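PDB 3C2G: Sys-1 protein from Caenorhabditis elegans, which acts as a beta-catenin-type transcriptional coregulator of the Wnt asymmetry pathway, binding the TCF factor POP-1 directly through its armadillo domain. Local coordinates for residues V353-I364 against T404-W412. Sequence-based numbering, arbitrary orientation.
Sequences VAHKQHVKDIAI and TLNNFLMMW
K360 and F408 both hold CG anti to their own carbonyl carbon (chi1 -84° and -73°), and their side chains run past one another in opposite directions, leaving K360 CG 3.7 Å from F408 CE1. The ring also receives A363 at its edge, near the ring plane, where A363 CB stands 3.8 Å from F408 CZ. V353 CG1 lies 4.2 Å from F408 CZ and I364 CG1 4.2 Å from F408 CE1, both oblique to the ring. The strongest partner of K360 NZ lies outside the two segments: an acidic side chain of the bound peptide, in a salt bridge. The bent lysine chain also brings NZ near N407 O, but this hydrogen bond is weak and doubtful, since that oxygen sits too close to a neighbour. Replacing K360 with an alanine would probably leave the peptide's acidic group without its counter-charge and uncover part of the F408 ring. On the N-terminal side of helix 357-364, V353 CG2 packs on N407 CB at 3.8 Å, and A354 CB lies 3.8 Å from N407 ND2; N407 OD1 is hydrogen-bonded to the peptide backbone. Toward the C-terminal end of segment 404-412, I364 CD1 reaches W412 CZ2 at 4.1 Å, and I369 of helix 368-377 adds to the cover of both I364 and F408. The axes of 357-364 and 404-409 cross at -115°, 11.0 Å apart, consistent with the steeply angled helix packing of an armadillo domain, where K360 and N407 line the groove that holds the POP-1 peptide.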
loop_
_atom_site.group_PDB
_atom_site.type_symbol
_atom_site.label_atom_id
_atom_site.label_comp_id
_atom_site.label_asym_id
_atom_site.label_seq_id
_atom_site.Cartn_x
_atom_site.Cartn_y
_atom_site.Cartn_z
ATOM N N VAL A 353 -2.876 -14.842 8.971
ATOM C CA VAL A 353 -3.157 -16.230 9.304
ATOM C C VAL A 353 -2.189 -17.156 8.594
ATOM O O VAL A 353 -2.026 -18.299 9.003
ATOM C CB VAL A 353 -4.624 -16.672 8.994
ATOM C CG1 VAL A 353 -5.634 -15.788 9.719
ATOM C CG2 VAL A 353 -4.908 -16.717 7.487
ATOM N N ALA A 354 -1.550 -16.674 7.526
ATOM C CA ALA A 354 -0.700 -17.540 6.696
ATOM C C ALA A 354 0.478 -18.100 7.488
ATOM O O ALA A 354 1.244 -17.336 8.073
ATOM C CB ALA A 354 -0.219 -16.802 5.478
ATOM N N HIS A 355 0.589 -19.433 7.516
ATOM C CA HIS A 355 1.728 -20.156 8.109
ATOM C C HIS A 355 1.767 -20.126 9.628
ATOM O O HIS A 355 2.812 -20.396 10.210
ATOM C CB HIS A 355 3.080 -19.624 7.587
ATOM C CG HIS A 355 3.236 -19.696 6.100
ATOM N ND1 HIS A 355 3.499 -18.583 5.326
ATOM C CD2 HIS A 355 3.169 -20.744 5.243
ATOM C CE1 HIS A 355 3.588 -18.944 4.056
ATOM N NE2 HIS A 355 3.392 -20.249 3.978
ATOM N N LYS A 356 0.647 -19.798 10.274
ATOM C CA LYS A 356 0.639 -19.559 11.713
ATOM C C LYS A 356 -0.602 -20.185 12.351
ATOM O O LYS A 356 -1.679 -19.571 12.431
ATOM C CB LYS A 356 0.698 -18.055 12.014
ATOM C CG LYS A 356 1.827 -17.284 11.347
ATOM C CD LYS A 356 1.692 -15.778 11.647
ATOM C CE LYS A 356 2.264 -14.902 10.515
ATOM N NZ LYS A 356 1.379 -14.892 9.313
ATOM N N GLN A 357 -0.422 -21.411 12.830
ATOM C CA GLN A 357 -1.506 -22.225 13.353
ATOM C C GLN A 357 -2.245 -21.553 14.500
ATOM O O GLN A 357 -3.472 -21.407 14.444
ATOM C CB GLN A 357 -0.976 -23.596 13.784
ATOM C CG GLN A 357 -2.063 -24.639 13.944
ATOM C CD GLN A 357 -2.904 -24.776 12.688
ATOM O OE1 GLN A 357 -2.383 -25.049 11.607
ATOM N NE2 GLN A 357 -4.208 -24.574 12.824
ATOM N N HIS A 358 -1.507 -21.145 15.533
ATOM C CA HIS A 358 -2.096 -20.438 16.686
ATOM C C HIS A 358 -2.898 -19.181 16.285
ATOM O O HIS A 358 -3.909 -18.870 16.916
ATOM C CB HIS A 358 -1.031 -20.113 17.740
ATOM C CG HIS A 358 -0.019 -19.104 17.291
ATOM N ND1 HIS A 358 1.000 -19.410 16.411
ATOM C CD2 HIS A 358 0.127 -17.789 17.594
ATOM C CE1 HIS A 358 1.729 -18.329 16.192
ATOM N NE2 HIS A 358 1.222 -17.335 16.900
ATOM N N VAL A 359 -2.471 -18.494 15.220
ATOM C CA VAL A 359 -3.202 -17.322 14.702
ATOM C C VAL A 359 -4.502 -17.737 14.012
ATOM O O VAL A 359 -5.549 -17.112 14.202
ATOM C CB VAL A 359 -2.318 -16.428 13.769
ATOM C CG1 VAL A 359 -3.135 -15.336 13.148
ATOM C CG2 VAL A 359 -1.148 -15.820 14.547
ATOM N N LYS A 360 -4.433 -18.795 13.209
ATOM C CA LYS A 360 -5.642 -19.422 12.674
ATOM C C LYS A 360 -6.617 -19.766 13.804
ATOM O O LYS A 360 -7.833 -19.538 13.683
ATOM C CB LYS A 360 -5.274 -20.677 11.890
ATOM C CG LYS A 360 -4.869 -20.403 10.467
ATOM C CD LYS A 360 -3.588 -21.101 10.105
ATOM C CE LYS A 360 -3.795 -21.945 8.880
ATOM N NZ LYS A 360 -2.644 -21.959 7.937
ATOM N N ASP A 361 -6.088 -20.293 14.911
ATOM C CA ASP A 361 -6.948 -20.687 16.031
ATOM C C ASP A 361 -7.662 -19.479 16.623
ATOM O O ASP A 361 -8.874 -19.526 16.884
ATOM C CB ASP A 361 -6.169 -21.450 17.109
ATOM C CG ASP A 361 -5.754 -22.857 16.664
ATOM O OD1 ASP A 361 -6.411 -23.445 15.775
ATOM O OD2 ASP A 361 -4.763 -23.383 17.216
ATOM N N ILE A 362 -6.929 -18.383 16.807
ATOM C CA ILE A 362 -7.550 -17.158 17.312
ATOM C C ILE A 362 -8.690 -16.730 16.385
ATOM O O ILE A 362 -9.824 -16.521 16.822
ATOM C CB ILE A 362 -6.508 -16.041 17.517
ATOM C CG1 ILE A 362 -5.575 -16.431 18.674
ATOM C CG2 ILE A 362 -7.191 -14.694 17.777
ATOM C CD1 ILE A 362 -4.183 -15.811 18.619
ATOM N N ALA A 363 -8.384 -16.635 15.099
ATOM C CA ALA A 363 -9.371 -16.264 14.105
ATOM C C ALA A 363 -10.643 -17.139 14.172
ATOM O O ALA A 363 -11.762 -16.624 14.237
ATOM C CB ALA A 363 -8.741 -16.291 12.731
ATOM N N ILE A 364 -10.472 -18.458 14.190
ATOM C CA ILE A 364 -11.625 -19.370 14.256
ATOM C C ILE A 364 -12.508 -19.134 15.483
ATOM O O ILE A 364 -13.730 -19.105 15.366
ATOM C CB ILE A 364 -11.171 -20.846 14.160
ATOM C CG1 ILE A 364 -10.777 -21.174 12.721
ATOM C CG2 ILE A 364 -12.257 -21.811 14.641
ATOM C CD1 ILE A 364 -9.834 -22.328 12.640
ATOM N N THR A 404 -8.033 -16.114 2.394
ATOM C CA THR A 404 -8.039 -16.404 3.815
ATOM C C THR A 404 -8.669 -17.772 4.071
ATOM O O THR A 404 -8.138 -18.551 4.866
ATOM C CB THR A 404 -8.791 -15.334 4.608
ATOM O OG1 THR A 404 -8.277 -14.051 4.252
ATOM C CG2 THR A 404 -8.643 -15.569 6.112
ATOM N N LEU A 405 -9.781 -18.055 3.392
ATOM C CA LEU A 405 -10.440 -19.352 3.496
ATOM C C LEU A 405 -9.471 -20.478 3.194
ATOM O O LEU A 405 -9.395 -21.442 3.942
ATOM C CB LEU A 405 -11.663 -19.455 2.569
ATOM C CG LEU A 405 -12.479 -20.775 2.602
ATOM C CD1 LEU A 405 -13.023 -21.051 3.985
ATOM C CD2 LEU A 405 -13.624 -20.787 1.575
ATOM N N ASN A 406 -8.720 -20.327 2.113
ATOM C CA ASN A 406 -7.813 -21.354 1.631
ATOM C C ASN A 406 -6.670 -21.630 2.594
ATOM O O ASN A 406 -6.253 -22.778 2.747
ATOM C CB ASN A 406 -7.286 -20.993 0.240
ATOM C CG ASN A 406 -8.396 -20.937 -0.820
ATOM O OD1 ASN A 406 -9.544 -21.323 -0.572
ATOM N ND2 ASN A 406 -8.048 -20.454 -2.011
ATOM N N ASN A 407 -6.187 -20.589 3.267
ATOM C CA ASN A 407 -5.194 -20.752 4.336
ATOM C C ASN A 407 -5.716 -21.525 5.546
ATOM O O ASN A 407 -4.938 -22.163 6.242
ATOM C CB ASN A 407 -4.608 -19.403 4.755
ATOM C CG ASN A 407 -3.735 -18.785 3.671
ATOM O OD1 ASN A 407 -3.229 -19.491 2.792
ATOM N ND2 ASN A 407 -3.572 -17.460 3.715
ATOM N N PHE A 408 -7.029 -21.485 5.780
ATOM C CA PHE A 408 -7.666 -22.313 6.816
ATOM C C PHE A 408 -7.810 -23.778 6.403
ATOM O O PHE A 408 -7.481 -24.674 7.168
ATOM C CB PHE A 408 -9.059 -21.792 7.178
ATOM C CG PHE A 408 -9.057 -20.540 7.981
ATOM C CD1 PHE A 408 -8.329 -20.447 9.152
ATOM C CD2 PHE A 408 -9.819 -19.456 7.580
ATOM C CE1 PHE A 408 -8.334 -19.282 9.896
ATOM C CE2 PHE A 408 -9.835 -18.282 8.321
ATOM C CZ PHE A 408 -9.088 -18.196 9.481
ATOM N N LEU A 409 -8.320 -24.017 5.197
ATOM C CA LEU A 409 -8.733 -25.363 4.794
ATOM C C LEU A 409 -7.585 -26.374 4.747
ATOM O O LEU A 409 -7.819 -27.570 4.831
ATOM C CB LEU A 409 -9.521 -25.337 3.479
ATOM C CG LEU A 409 -10.858 -24.585 3.497
ATOM C CD1 LEU A 409 -11.433 -24.358 2.094
ATOM C CD2 LEU A 409 -11.876 -25.270 4.395
HETATM N N MSE A 410 -6.357 -25.882 4.648
HETATM C CA MSE A 410 -5.164 -26.727 4.675
HETATM C C MSE A 410 -5.128 -27.640 5.896
HETATM O O MSE A 410 -4.887 -28.845 5.766
HETATM C CB MSE A 410 -3.907 -25.860 4.642
HETATM C CG MSE A 410 -3.915 -24.820 3.537
HETATM SE SE MSE A 410 -3.178 -25.432 1.825
HETATM C CE MSE A 410 -4.075 -27.162 1.570
HETATM N N MSE A 411 -5.385 -27.058 7.068
HETATM C CA MSE A 411 -5.450 -27.782 8.342
HETATM C C MSE A 411 -6.113 -29.156 8.254
HETATM O O MSE A 411 -5.640 -30.116 8.840
HETATM C CB MSE A 411 -6.223 -26.960 9.376
HETATM C CG MSE A 411 -5.555 -25.671 9.826
HETATM SE SE MSE A 411 -6.793 -24.564 10.888
HETATM C CE MSE A 411 -7.231 -25.837 12.327
ATOM N N TRP A 412 -7.212 -29.239 7.516
ATOM C CA TRP A 412 -8.137 -30.353 7.643
ATOM C C TRP A 412 -8.117 -31.342 6.498
ATOM O O TRP A 412 -8.882 -32.305 6.501
ATOM C CB TRP A 412 -9.551 -29.820 7.832
ATOM C CG TRP A 412 -9.657 -28.938 8.998
ATOM C CD1 TRP A 412 -9.318 -29.240 10.277
ATOM C CD2 TRP A 412 -10.126 -27.589 9.012
ATOM N NE1 TRP A 412 -9.550 -28.169 11.091
ATOM C CE2 TRP A 412 -10.050 -27.137 10.342
ATOM C CE3 TRP A 412 -10.611 -26.716 8.027
ATOM C CZ2 TRP A 412 -10.442 -25.856 10.721
ATOM C CZ3 TRP A 412 -11.002 -25.444 8.406
ATOM C CH2 TRP A 412 -10.913 -25.024 9.742
#